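Local structure of cyanuric acid amidohydrolase (Azorhizobium caulinodans, 4NQ3) at residues N44-D49 and S308-A313; G319-V324 and I330-G335; V153-P158 and G189-G194; H89-E94 and I281-A286. The protein catalyses the hydrolytic opening of the s-triazine ring of cyanuric acid, giving carboxybiuret that decarboxylates to biuret, a step in atrazine breakdown. One frame throughout, in Å; residues are numbered along the deposited sequence.

Interaction 1. Residues N44-D49 and S308-A313; sequences NGCVND and SPTRHA. With BR8 (barbituric acid), chain C.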
loop_
_atom_site.group_PDB
_atom_site.type_symbol
_atom_site.label_atom_id
_atom_site.label_comp_id
_atom_site.label_asym_id
_atom_site.label_seq_id
_atom_site.Cartn_x
_atom_site.Cartn_y
_atom_site.Cartn_z
ATOM N N ASN A 44 9.451 -0.761 4.987
ATOM C CA ASN A 44 8.500 -1.799 4.587
ATOM C C ASN A 44 9.132 -3.171 4.510
ATOM O O ASN A 44 8.436 -4.166 4.272
ATOM C CB ASN A 44 7.809 -1.452 3.260
ATOM C CG ASN A 44 8.760 -1.325 2.092
ATOM O OD1 ASN A 44 9.905 -1.770 2.139
ATOM N ND2 ASN A 44 8.273 -0.722 1.015
ATOM N N GLY A 45 10.445 -3.219 4.727
ATOM C CA GLY A 45 11.186 -4.463 4.713
ATOM C C GLY A 45 11.349 -5.083 3.334
ATOM O O GLY A 45 11.748 -6.233 3.225
ATOM N N CYS A 46 11.057 -4.349 2.270
ATOM C CA CYS A 46 11.174 -4.948 0.949
ATOM C C CYS A 46 12.232 -4.240 0.111
ATOM O O CYS A 46 13.338 -3.966 0.611
ATOM C CB CYS A 46 9.815 -4.963 0.254
ATOM S SG CYS A 46 8.581 -5.934 1.232
ATOM N N VAL A 47 11.954 -3.955 -1.155
ATOM C CA VAL A 47 13.050 -3.455 -1.970
ATOM C C VAL A 47 13.374 -2.010 -1.635
ATOM O O VAL A 47 14.515 -1.693 -1.295
ATOM C CB VAL A 47 12.773 -3.563 -3.462
ATOM C CG1 VAL A 47 13.916 -2.902 -4.215
ATOM C CG2 VAL A 47 12.640 -5.019 -3.877
ATOM N N ASN A 48 12.377 -1.136 -1.759
ATOM C CA ASN A 48 12.526 0.300 -1.500
ATOM C C ASN A 48 12.301 0.650 -0.044
ATOM O O ASN A 48 11.391 1.394 0.303
ATOM C CB ASN A 48 11.554 1.078 -2.366
ATOM C CG ASN A 48 10.096 0.689 -2.102
ATOM O OD1 ASN A 48 9.798 -0.397 -1.581
ATOM N ND2 ASN A 48 9.184 1.544 -2.521
ATOM N N ASP A 49 13.135 0.083 0.810
ATOM C CA ASP A 49 13.124 0.362 2.217
ATOM C C ASP A 49 14.421 1.062 2.533
ATOM O O ASP A 49 15.471 0.438 2.535
ATOM C CB ASP A 49 12.972 -0.929 3.020
ATOM C CG ASP A 49 13.006 -0.701 4.542
ATOM O OD1 ASP A 49 13.502 0.366 5.028
ATOM O OD2 ASP A 49 12.527 -1.615 5.258
ATOM N N SER A 308 2.626 -6.650 0.254
ATOM C CA SER A 308 3.598 -7.698 -0.100
ATOM C C SER A 308 3.638 -8.842 0.944
ATOM O O SER A 308 3.617 -8.585 2.146
ATOM C CB SER A 308 4.982 -7.047 -0.268
ATOM O OG SER A 308 5.996 -8.017 -0.302
ATOM N N PRO A 309 3.708 -10.108 0.491
ATOM C CA PRO A 309 3.519 -11.274 1.373
ATOM C C PRO A 309 4.307 -11.265 2.686
ATOM O O PRO A 309 3.716 -11.414 3.744
ATOM C CB PRO A 309 3.985 -12.435 0.511
ATOM C CG PRO A 309 3.757 -11.975 -0.867
ATOM C CD PRO A 309 4.077 -10.510 -0.869
ATOM N N THR A 310 5.605 -11.012 2.644
ATOM C CA THR A 310 6.391 -10.989 3.877
ATOM C C THR A 310 5.901 -9.965 4.882
ATOM O O THR A 310 6.040 -10.156 6.095
ATOM C CB THR A 310 7.795 -10.667 3.589
ATOM O OG1 THR A 310 7.805 -9.698 2.529
ATOM C CG2 THR A 310 8.508 -11.915 3.160
ATOM N N ARG A 311 5.347 -8.870 4.368
ATOM C CA ARG A 311 4.729 -7.861 5.212
ATOM C C ARG A 311 3.603 -8.488 6.060
ATOM O O ARG A 311 3.538 -8.258 7.285
ATOM C CB ARG A 311 4.202 -6.724 4.342
ATOM C CG ARG A 311 4.407 -5.347 4.895
ATOM C CD ARG A 311 5.157 -4.487 3.909
ATOM N NE ARG A 311 4.780 -3.067 4.001
ATOM C CZ ARG A 311 4.765 -2.344 5.121
ATOM N NH1 ARG A 311 5.078 -2.887 6.293
ATOM N NH2 ARG A 311 4.418 -1.063 5.072
ATOM N N HIS A 312 2.754 -9.306 5.419
ATOM C CA HIS A 312 1.729 -10.078 6.132
ATOM C C HIS A 312 2.377 -11.023 7.139
ATOM O O HIS A 312 2.137 -10.918 8.336
ATOM C CB HIS A 312 0.866 -10.909 5.165
ATOM C CG HIS A 312 -0.154 -10.114 4.406
ATOM N ND1 HIS A 312 -1.325 -9.658 4.976
ATOM C CD2 HIS A 312 -0.187 -9.717 3.110
ATOM C CE1 HIS A 312 -2.022 -8.991 4.074
ATOM N NE2 HIS A 312 -1.355 -9.015 2.933
ATOM N N ALA A 313 3.242 -11.909 6.642
ATOM C CA ALA A 313 3.853 -12.959 7.459
ATOM C C ALA A 313 4.446 -12.391 8.736
ATOM O O ALA A 313 4.238 -12.947 9.827
ATOM C CB ALA A 313 4.921 -13.708 6.669
HETATM N N1 BR8 C . 14.621 -7.716 4.503
HETATM C C2 BR8 C . 14.128 -6.882 5.445
HETATM O O2 BR8 C . 14.471 -5.716 5.415
HETATM N N3 BR8 C . 13.259 -7.342 6.393
HETATM C C4 BR8 C . 12.839 -8.697 6.427
HETATM O O4 BR8 C . 12.051 -9.072 7.290
HETATM C C5 BR8 C . 13.355 -9.751 5.445
HETATM C C6 BR8 C . 14.295 -9.069 4.460
HETATM O O8 BR8 C . 14.795 -9.725 3.575
#
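Arg311 reaches from the first turn of its helix across to Asn44, so the long side chain carries much of this contact. Its CB faces past the loop, and CG only begins the approach. CD comes down beside the backbone carbonyl, 3.3 Å from Asn44 O. The chain bends at its second and third torsions (chi2 124°, chi3 149°), which swings NE over the asparagine, 3.5 Å from Asn44 CB. That methylene then lies over one guanidinium face, nearer the rim than the middle, with Arg311 CZ 3.7 Å from Asn44 CB. At the tip, NH1 leaves the loop for a salt bridge to Glu83. Shortening Arg311 to an alanine is likely to leave Glu83 without its charged mate and to uncover one side of Asn44 CB.

Bonds within the loop help to set its shape. Asn44 OD1 accepts from Cys46 N at 2.8 Å, an Asx turn, while Asn44 ND2 gives a nearly straight bond (173°) to Asn48 OD1. Gly45 N is bound by Asp49 OD2, and Gly45 O comes within 3.3 Å of C2 of barbituric acid. Alongside, Cys46 SG rests 3.7 Å from Ser308 OG and close to Thr310, a position predicted to matter for substrate specificity.

Ser305 of a neighbouring subunit bonds Val47 N and Asn48 OD1. The contact joins the loop between strand 34-41 and helix 51-67, in the first repeating unit, to the start of helix 309-325, in the third; Met184 and Leu181 of helix 180-199 pack on Cys46 and Ser308, respectively.

Interaction 2. Residues G319-V324 and I330-G335; sequences GALAGV and IYVSGG. With BR8 (barbituric acid), chain C.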
loop_
_atom_site.group_PDB
_atom_site.type_symbol
_atom_site.label_atom_id
_atom_site.label_comp_id
_atom_site.label_asym_id
_atom_site.label_seq_id
_atom_site.Cartn_x
_atom_site.Cartn_y
_atom_site.Cartn_z
ATOM N N GLY A 319 2.628 -11.251 16.055
ATOM C CA GLY A 319 1.507 -11.341 16.962
ATOM C C GLY A 319 1.491 -12.662 17.713
ATOM O O GLY A 319 1.336 -12.673 18.931
ATOM N N ALA A 320 1.666 -13.781 17.010
ATOM C CA ALA A 320 1.674 -15.073 17.691
ATOM C C ALA A 320 2.759 -15.117 18.795
ATOM O O ALA A 320 2.451 -15.378 19.958
ATOM C CB ALA A 320 1.882 -16.206 16.683
ATOM N N LEU A 321 4.007 -14.799 18.450
ATOM C CA LEU A 321 5.115 -14.835 19.414
ATOM C C LEU A 321 4.941 -13.829 20.570
ATOM O O LEU A 321 5.215 -14.138 21.735
ATOM C CB LEU A 321 6.437 -14.579 18.693
ATOM C CG LEU A 321 6.840 -15.664 17.704
ATOM C CD1 LEU A 321 8.132 -15.326 17.016
ATOM C CD2 LEU A 321 6.969 -16.980 18.396
ATOM N N ALA A 322 4.514 -12.615 20.230
ATOM C CA ALA A 322 4.271 -11.579 21.222
ATOM C C ALA A 322 3.214 -12.023 22.222
ATOM O O ALA A 322 3.292 -11.710 23.410
ATOM C CB ALA A 322 3.840 -10.294 20.543
ATOM N N GLY A 323 2.235 -12.775 21.741
ATOM C CA GLY A 323 1.203 -13.315 22.608
ATOM C C GLY A 323 1.742 -14.316 23.620
ATOM O O GLY A 323 1.134 -14.546 24.672
ATOM N N VAL A 324 2.889 -14.906 23.308
ATOM C CA VAL A 324 3.472 -15.936 24.150
ATOM C C VAL A 324 4.473 -15.317 25.091
ATOM O O VAL A 324 4.555 -15.660 26.272
ATOM C CB VAL A 324 4.179 -17.032 23.316
ATOM C CG1 VAL A 324 4.968 -17.964 24.216
ATOM C CG2 VAL A 324 3.160 -17.811 22.467
ATOM N N ILE A 330 10.386 -7.721 19.727
ATOM C CA ILE A 330 10.962 -8.957 19.185
ATOM C C ILE A 330 11.446 -8.806 17.736
ATOM O O ILE A 330 10.900 -8.022 16.961
ATOM C CB ILE A 330 9.947 -10.115 19.272
ATOM C CG1 ILE A 330 8.697 -9.777 18.496
ATOM C CG2 ILE A 330 9.468 -10.316 20.690
ATOM C CD1 ILE A 330 7.568 -10.651 18.920
ATOM N N TYR A 331 12.456 -9.588 17.367
ATOM C CA TYR A 331 13.048 -9.518 16.033
ATOM C C TYR A 331 12.397 -10.575 15.147
ATOM O O TYR A 331 12.657 -11.757 15.287
ATOM C CB TYR A 331 14.583 -9.695 16.112
ATOM C CG TYR A 331 15.285 -9.746 14.761
ATOM C CD1 TYR A 331 15.238 -10.890 13.982
ATOM C CD2 TYR A 331 16.004 -8.661 14.267
ATOM C CE1 TYR A 331 15.860 -10.962 12.757
ATOM C CE2 TYR A 331 16.641 -8.726 13.027
ATOM C CZ TYR A 331 16.556 -9.890 12.277
ATOM O OH TYR A 331 17.158 -10.020 11.035
ATOM N N VAL A 332 11.496 -10.147 14.277
ATOM C CA VAL A 332 10.835 -11.038 13.326
ATOM C C VAL A 332 11.124 -10.612 11.902
ATOM O O VAL A 332 10.914 -9.472 11.537
ATOM C CB VAL A 332 9.325 -11.045 13.514
ATOM C CG1 VAL A 332 8.677 -11.986 12.514
ATOM C CG2 VAL A 332 8.988 -11.432 14.933
ATOM N N SER A 333 11.537 -11.561 11.088
ATOM C CA SER A 333 12.053 -11.297 9.755
ATOM C C SER A 333 11.279 -12.148 8.733
ATOM O O SER A 333 11.016 -13.319 8.985
ATOM C CB SER A 333 13.545 -11.613 9.725
ATOM O OG SER A 333 14.023 -11.624 8.405
ATOM N N GLY A 334 10.893 -11.567 7.602
ATOM C CA GLY A 334 10.003 -12.253 6.668
ATOM C C GLY A 334 10.729 -12.986 5.558
ATOM O O GLY A 334 11.838 -12.624 5.207
ATOM N N GLY A 335 10.103 -14.017 5.004
ATOM C CA GLY A 335 10.659 -14.752 3.880
ATOM C C GLY A 335 11.602 -15.849 4.336
ATOM O O GLY A 335 12.762 -15.595 4.671
HETATM N N1 BR8 C . 14.621 -7.716 4.503
HETATM C C2 BR8 C . 14.128 -6.882 5.445
HETATM O O2 BR8 C . 14.471 -5.716 5.415
HETATM N N3 BR8 C . 13.259 -7.342 6.393
HETATM C C4 BR8 C . 12.839 -8.697 6.427
HETATM O O4 BR8 C . 12.051 -9.072 7.290
HETATM C C5 BR8 C . 13.355 -9.751 5.445
HETATM C C6 BR8 C . 14.295 -9.069 4.460
HETATM O O8 BR8 C . 14.795 -9.725 3.575
#
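Ile330 rests its terminal methyl on the helix, CD1 3.9 Å from Ala322 N, and apolar packing accounts for what residues 319-324 and 330-335 share directly. Ile330 CD1 lies 4.1 Å from Leu321 CB and 4.1 Å from Ala322 CB, so it bridges two consecutive residues of the helix. CG1 stands between the backbone N and the carbonyl carbon (chi1 59°), and the nearly extended second torsion then carries CD1 up to the helix. One step inward, Leu321 CD1 meets Val332 CG2 more loosely, at 4.5 Å.

Polar bonding is the strand's own: its backbone is hydrogen-bonded to 281-286 along its length, and the ligand and Lys285 add bonds at Ser333 and Gly334. Gly334 N donates to O4 of barbituric acid at 2.8 Å in a nearly straight bond (167°). Ser333 OG is hydrogen-bonded to Lys285 NZ, consistent with one of the three potential Ser-Lys dyads of this active site.

Strand 331-334 runs parallel to its neighbour 281-286, and helix 309-325 connects the two as a beta-alpha-beta crossover, with Leu321 also touching Val282 and Ala284. The chemistry is therefore divided: this part of the helix meets the strand through apolar packing, whereas directional bonds tie the strand to its sheet and to the ligand.

Interaction 3. Residues V153-P158 and G189-G194; sequences VQVKCP and GASALG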
loop_
_atom_site.group_PDB
_atom_site.type_symbol
_atom_site.label_atom_id
_atom_site.label_comp_id
_atom_site.label_asym_id
_atom_site.label_seq_id
_atom_site.Cartn_x
_atom_site.Cartn_y
_atom_site.Cartn_z
ATOM N N VAL A 153 22.186 -18.633 12.739
ATOM C CA VAL A 153 23.093 -17.899 11.871
ATOM C C VAL A 153 22.336 -16.810 11.119
ATOM O O VAL A 153 21.501 -17.100 10.258
ATOM C CB VAL A 153 23.797 -18.826 10.891
ATOM C CG1 VAL A 153 24.779 -18.039 10.030
ATOM C CG2 VAL A 153 24.516 -19.884 11.677
ATOM N N GLN A 154 22.605 -15.557 11.484
ATOM C CA GLN A 154 21.998 -14.400 10.833
ATOM C C GLN A 154 22.840 -13.992 9.636
ATOM O O GLN A 154 24.034 -13.900 9.749
ATOM C CB GLN A 154 21.868 -13.253 11.834
ATOM C CG GLN A 154 21.223 -12.012 11.305
ATOM C CD GLN A 154 19.836 -12.270 10.797
ATOM O OE1 GLN A 154 18.970 -12.774 11.516
ATOM N NE2 GLN A 154 19.614 -11.947 9.532
ATOM N N VAL A 155 22.223 -13.768 8.491
ATOM C CA VAL A 155 22.943 -13.288 7.325
ATOM C C VAL A 155 22.212 -12.092 6.726
ATOM O O VAL A 155 20.995 -12.124 6.550
ATOM C CB VAL A 155 23.116 -14.385 6.260
ATOM C CG1 VAL A 155 23.562 -13.797 4.923
ATOM C CG2 VAL A 155 24.107 -15.384 6.735
ATOM N N LYS A 156 22.960 -11.034 6.434
ATOM C CA LYS A 156 22.426 -9.900 5.709
ATOM C C LYS A 156 22.904 -10.029 4.277
ATOM O O LYS A 156 24.107 -10.115 4.042
ATOM C CB LYS A 156 22.902 -8.593 6.316
ATOM C CG LYS A 156 22.239 -7.379 5.711
ATOM C CD LYS A 156 20.853 -7.267 6.210
ATOM C CE LYS A 156 19.950 -6.562 5.229
ATOM N NZ LYS A 156 18.517 -6.623 5.665
ATOM N N CYS A 157 21.983 -10.090 3.320
ATOM C CA CYS A 157 22.395 -10.311 1.931
ATOM C C CYS A 157 21.826 -9.250 1.004
ATOM O O CYS A 157 20.857 -8.583 1.342
ATOM C CB CYS A 157 21.944 -11.685 1.450
ATOM S SG CYS A 157 20.151 -11.912 1.683
ATOM N N PRO A 158 22.393 -9.135 -0.201
ATOM C CA PRO A 158 22.011 -8.071 -1.129
ATOM C C PRO A 158 20.741 -8.403 -1.881
ATOM O O PRO A 158 20.102 -9.398 -1.534
ATOM C CB PRO A 158 23.217 -7.989 -2.074
ATOM C CG PRO A 158 23.784 -9.334 -2.061
ATOM C CD PRO A 158 23.587 -9.860 -0.666
ATOM N N GLY A 189 17.409 -17.234 -0.044
ATOM C CA GLY A 189 17.441 -18.665 -0.268
ATOM C C GLY A 189 18.840 -19.198 -0.485
ATOM O O GLY A 189 19.223 -20.194 0.138
ATOM N N ALA A 190 19.594 -18.559 -1.381
ATOM C CA ALA A 190 20.971 -18.975 -1.637
ATOM C C ALA A 190 21.815 -18.863 -0.374
ATOM O O ALA A 190 22.570 -19.761 -0.044
ATOM C CB ALA A 190 21.577 -18.178 -2.744
ATOM N N SER A 191 21.673 -17.761 0.341
ATOM C CA SER A 191 22.366 -17.605 1.610
ATOM C C SER A 191 21.998 -18.699 2.605
ATOM O O SER A 191 22.858 -19.229 3.302
ATOM C CB SER A 191 22.046 -16.244 2.215
ATOM O OG SER A 191 22.548 -15.228 1.372
ATOM N N ALA A 192 20.720 -19.046 2.675
ATOM C CA ALA A 192 20.285 -20.076 3.600
ATOM C C ALA A 192 20.937 -21.427 3.254
ATOM O O ALA A 192 21.407 -22.147 4.135
ATOM C CB ALA A 192 18.771 -20.183 3.585
ATOM N N LEU A 193 21.004 -21.759 1.969
ATOM C CA LEU A 193 21.620 -23.025 1.579
ATOM C C LEU A 193 23.099 -22.995 1.912
ATOM O O LEU A 193 23.687 -24.007 2.285
ATOM C CB LEU A 193 21.409 -23.292 0.096
ATOM C CG LEU A 193 19.955 -23.690 -0.097
ATOM C CD1 LEU A 193 19.580 -23.784 -1.568
ATOM C CD2 LEU A 193 19.691 -24.973 0.664
ATOM N N GLY A 194 23.699 -21.815 1.781
ATOM C CA GLY A 194 25.089 -21.617 2.154
ATOM C C GLY A 194 25.289 -21.913 3.630
ATOM O O GLY A 194 26.238 -22.619 3.994
#
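Ser191 OG bonds to the carbonyl oxygen of Ser187, one turn earlier in its own helix, and offers its flank to Cys157, whose CB is 3.6 Å from Ser191 OG. With OG turned away from its own carbonyl carbon (chi1 -64°), the hydroxyl reaches back to Ser187 O while CB still faces the strand. The setting is a beta-alpha-beta crossover: strand 150-157 runs parallel to strand 223-227, and helix 180-199 packs over the sheet between them in the chain.

Because the serine is already served within the helix, it behaves toward the strand as a small, compact group. Val155 and Cys157, two residues apart, direct their CB atoms at the helix and both touch Ser191. Gln127 and Val131 of helix 125-141 close on Ser191 from beside.

Lys156, between them, points away from the helix into the active site. Its NZ is hydrogen-bonded to OG of Ser226, the nucleophile, and to the backbone oxygen of Met78. The helix thus backs the very strand that presents the catalytic lysine. On the valine, the branch anti to the backbone N does the touching, with Val155 CG1 4.0 Å from Ser191 CB.

Interaction 4. Residues H89-E94 and I281-A286; sequences HFLVFE and IVLAKA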
loop_
_atom_site.group_PDB
_atom_site.type_symbol
_atom_site.label_atom_id
_atom_site.label_comp_id
_atom_site.label_asym_id
_atom_site.label_seq_id
_atom_site.Cartn_x
_atom_site.Cartn_y
_atom_site.Cartn_z
ATOM N N HIS A 89 13.645 -1.594 17.292
ATOM C CA HIS A 89 14.759 -1.643 18.248
ATOM C C HIS A 89 16.081 -2.114 17.649
ATOM O O HIS A 89 16.117 -2.639 16.534
ATOM C CB HIS A 89 14.398 -2.563 19.399
ATOM C CG HIS A 89 14.206 -3.978 18.975
ATOM N ND1 HIS A 89 13.062 -4.405 18.338
ATOM C CD2 HIS A 89 15.014 -5.058 19.070
ATOM C CE1 HIS A 89 13.163 -5.696 18.071
ATOM N NE2 HIS A 89 14.339 -6.118 18.508
ATOM N N PHE A 90 17.160 -1.895 18.396
ATOM C CA PHE A 90 18.478 -2.455 18.086
ATOM C C PHE A 90 18.830 -3.589 19.060
ATOM O O PHE A 90 18.481 -3.543 20.230
ATOM C CB PHE A 90 19.569 -1.382 18.159
ATOM C CG PHE A 90 19.441 -0.322 17.122
ATOM C CD1 PHE A 90 19.035 -0.637 15.838
ATOM C CD2 PHE A 90 19.714 1.004 17.434
ATOM C CE1 PHE A 90 18.900 0.362 14.871
ATOM C CE2 PHE A 90 19.589 2.014 16.476
ATOM C CZ PHE A 90 19.183 1.697 15.195
ATOM N N LEU A 91 19.526 -4.596 18.565
ATOM C CA LEU A 91 20.095 -5.653 19.374
ATOM C C LEU A 91 21.616 -5.585 19.278
ATOM O O LEU A 91 22.181 -5.960 18.242
ATOM C CB LEU A 91 19.618 -6.987 18.861
ATOM C CG LEU A 91 19.482 -8.040 19.916
ATOM C CD1 LEU A 91 18.752 -7.422 21.085
ATOM C CD2 LEU A 91 18.706 -9.178 19.299
ATOM N N VAL A 92 22.299 -5.107 20.316
ATOM C CA VAL A 92 23.758 -5.009 20.243
ATOM C C VAL A 92 24.417 -6.213 20.886
ATOM O O VAL A 92 24.116 -6.552 22.026
ATOM C CB VAL A 92 24.299 -3.759 20.927
ATOM C CG1 VAL A 92 25.818 -3.762 20.827
ATOM C CG2 VAL A 92 23.752 -2.521 20.254
ATOM N N PHE A 93 25.309 -6.852 20.140
ATOM C CA PHE A 93 26.051 -8.038 20.575
ATOM C C PHE A 93 27.485 -7.663 20.903
ATOM O O PHE A 93 28.248 -7.295 19.997
ATOM C CB PHE A 93 26.040 -9.096 19.478
ATOM C CG PHE A 93 24.698 -9.728 19.258
ATOM C CD1 PHE A 93 24.277 -10.790 20.051
ATOM C CD2 PHE A 93 23.861 -9.272 18.253
ATOM C CE1 PHE A 93 23.029 -11.383 19.843
ATOM C CE2 PHE A 93 22.611 -9.855 18.033
ATOM C CZ PHE A 93 22.194 -10.916 18.831
ATOM N N GLU A 94 27.857 -7.765 22.178
ATOM C CA GLU A 94 29.172 -7.344 22.649
ATOM C C GLU A 94 29.960 -8.528 23.170
ATOM O O GLU A 94 29.394 -9.418 23.761
ATOM C CB GLU A 94 28.998 -6.303 23.758
ATOM C CG GLU A 94 30.278 -5.700 24.326
ATOM C CD GLU A 94 29.998 -4.782 25.517
ATOM O OE1 GLU A 94 28.822 -4.732 25.938
ATOM O OE2 GLU A 94 30.936 -4.120 26.038
ATOM N N ILE A 281 14.664 -12.466 24.801
ATOM C CA ILE A 281 15.036 -12.012 23.473
ATOM C C ILE A 281 14.596 -13.044 22.444
ATOM O O ILE A 281 14.955 -14.223 22.566
ATOM C CB ILE A 281 16.540 -11.824 23.370
ATOM C CG1 ILE A 281 16.995 -10.693 24.277
ATOM C CG2 ILE A 281 16.954 -11.606 21.917
ATOM C CD1 ILE A 281 18.470 -10.554 24.281
ATOM N N VAL A 282 13.855 -12.620 21.422
ATOM C CA VAL A 282 13.350 -13.565 20.423
ATOM C C VAL A 282 13.781 -13.188 19.016
ATOM O O VAL A 282 13.623 -12.043 18.610
ATOM C CB VAL A 282 11.810 -13.655 20.456
ATOM C CG1 VAL A 282 11.336 -14.790 19.572
ATOM C CG2 VAL A 282 11.318 -13.846 21.890
ATOM N N LEU A 283 14.341 -14.141 18.276
ATOM C CA LEU A 283 14.655 -13.932 16.855
ATOM C C LEU A 283 13.911 -14.988 16.044
ATOM O O LEU A 283 14.085 -16.184 16.286
ATOM C CB LEU A 283 16.154 -14.045 16.605
ATOM C CG LEU A 283 17.016 -13.408 17.690
ATOM C CD1 LEU A 283 18.444 -13.873 17.567
ATOM C CD2 LEU A 283 16.958 -11.922 17.572
ATOM N N ALA A 284 13.076 -14.584 15.097
ATOM C CA ALA A 284 12.283 -15.578 14.387
ATOM C C ALA A 284 12.135 -15.260 12.910
ATOM O O ALA A 284 12.146 -14.096 12.530
ATOM C CB ALA A 284 10.939 -15.703 15.025
ATOM N N LYS A 285 12.013 -16.298 12.083
ATOM C CA LYS A 285 11.681 -16.119 10.672
ATOM C C LYS A 285 10.205 -16.420 10.430
ATOM O O LYS A 285 9.694 -17.429 10.895
ATOM C CB LYS A 285 12.531 -17.021 9.800
ATOM C CG LYS A 285 13.977 -16.648 9.805
ATOM C CD LYS A 285 14.183 -15.352 9.058
ATOM C CE LYS A 285 13.537 -15.413 7.685
ATOM N NZ LYS A 285 13.750 -14.108 7.004
ATOM N N ALA A 286 9.514 -15.539 9.723
ATOM C CA ALA A 286 8.124 -15.776 9.367
ATOM C C ALA A 286 8.011 -15.878 7.863
ATOM O O ALA A 286 8.625 -15.096 7.144
ATOM C CB ALA A 286 7.238 -14.684 9.886
#
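No ring of the two segments takes part closely where Leu91 meets Ile281 and Leu283. The ring of Phe93 is turned to an edge-to-face stack with Phe38 and only skirts the contact, its CZ lying 4.9 Å from Leu283 CD1. The imidazole of His89 is tied elsewhere, with ND1 hydrogen-bonded to Ser87 O.

The joint itself is aliphatic and rests mainly on one methyl, Leu91 CD2. Leu91 CD2 sits 3.7 Å from Leu283 CD2 and 4.0 Å from Ile281 CG2, so one branch of the leucine touches two residues that project from the same side of their strand. CG2 of the isoleucine, opposite its backbone N, meets the leucine there, while Ile281 CD1 comes more loosely to Leu91 CD1, at 4.5 Å. Leu283 starts at an angle to the other strand, and its CD2 branch closes the distance. The side chains cross at a slant rather than lying alongside one another.

These are strands of two different sheets, one in the first repeating unit and one in the third, facing each other across the interior. Strand 89-97 is paired between 2-10 and 34-41, whose Arg8 and Phe38 flank Leu91; strand 281-286 lies between 345-352 and 331-334, and its other face, through Val282 and Ala284, packs against Leu321 of helix 309-325.

Interactions 2 and 4 are the closest pair, their centres 11 Å apart, and meet in one sheet: strands 281-286 and 331-334 are neighbours, with Ser333 O 2.8 Å from Ala286 N. Interactions 1 and 2 share helix 309-325, whose first turn faces the loop at 44-49 and whose later turns cover the sheet; both also reach the barbituric acid. Interaction 3 has the same strand-against-helix form as interaction 2, but in the second repeating unit, with centres about 20 Å apart. Along the chain, interactions 1 and 4 span first to third unit and enclose interaction 3, while interaction 2 closes last. Together they fit a threefold monomer built around a central active site.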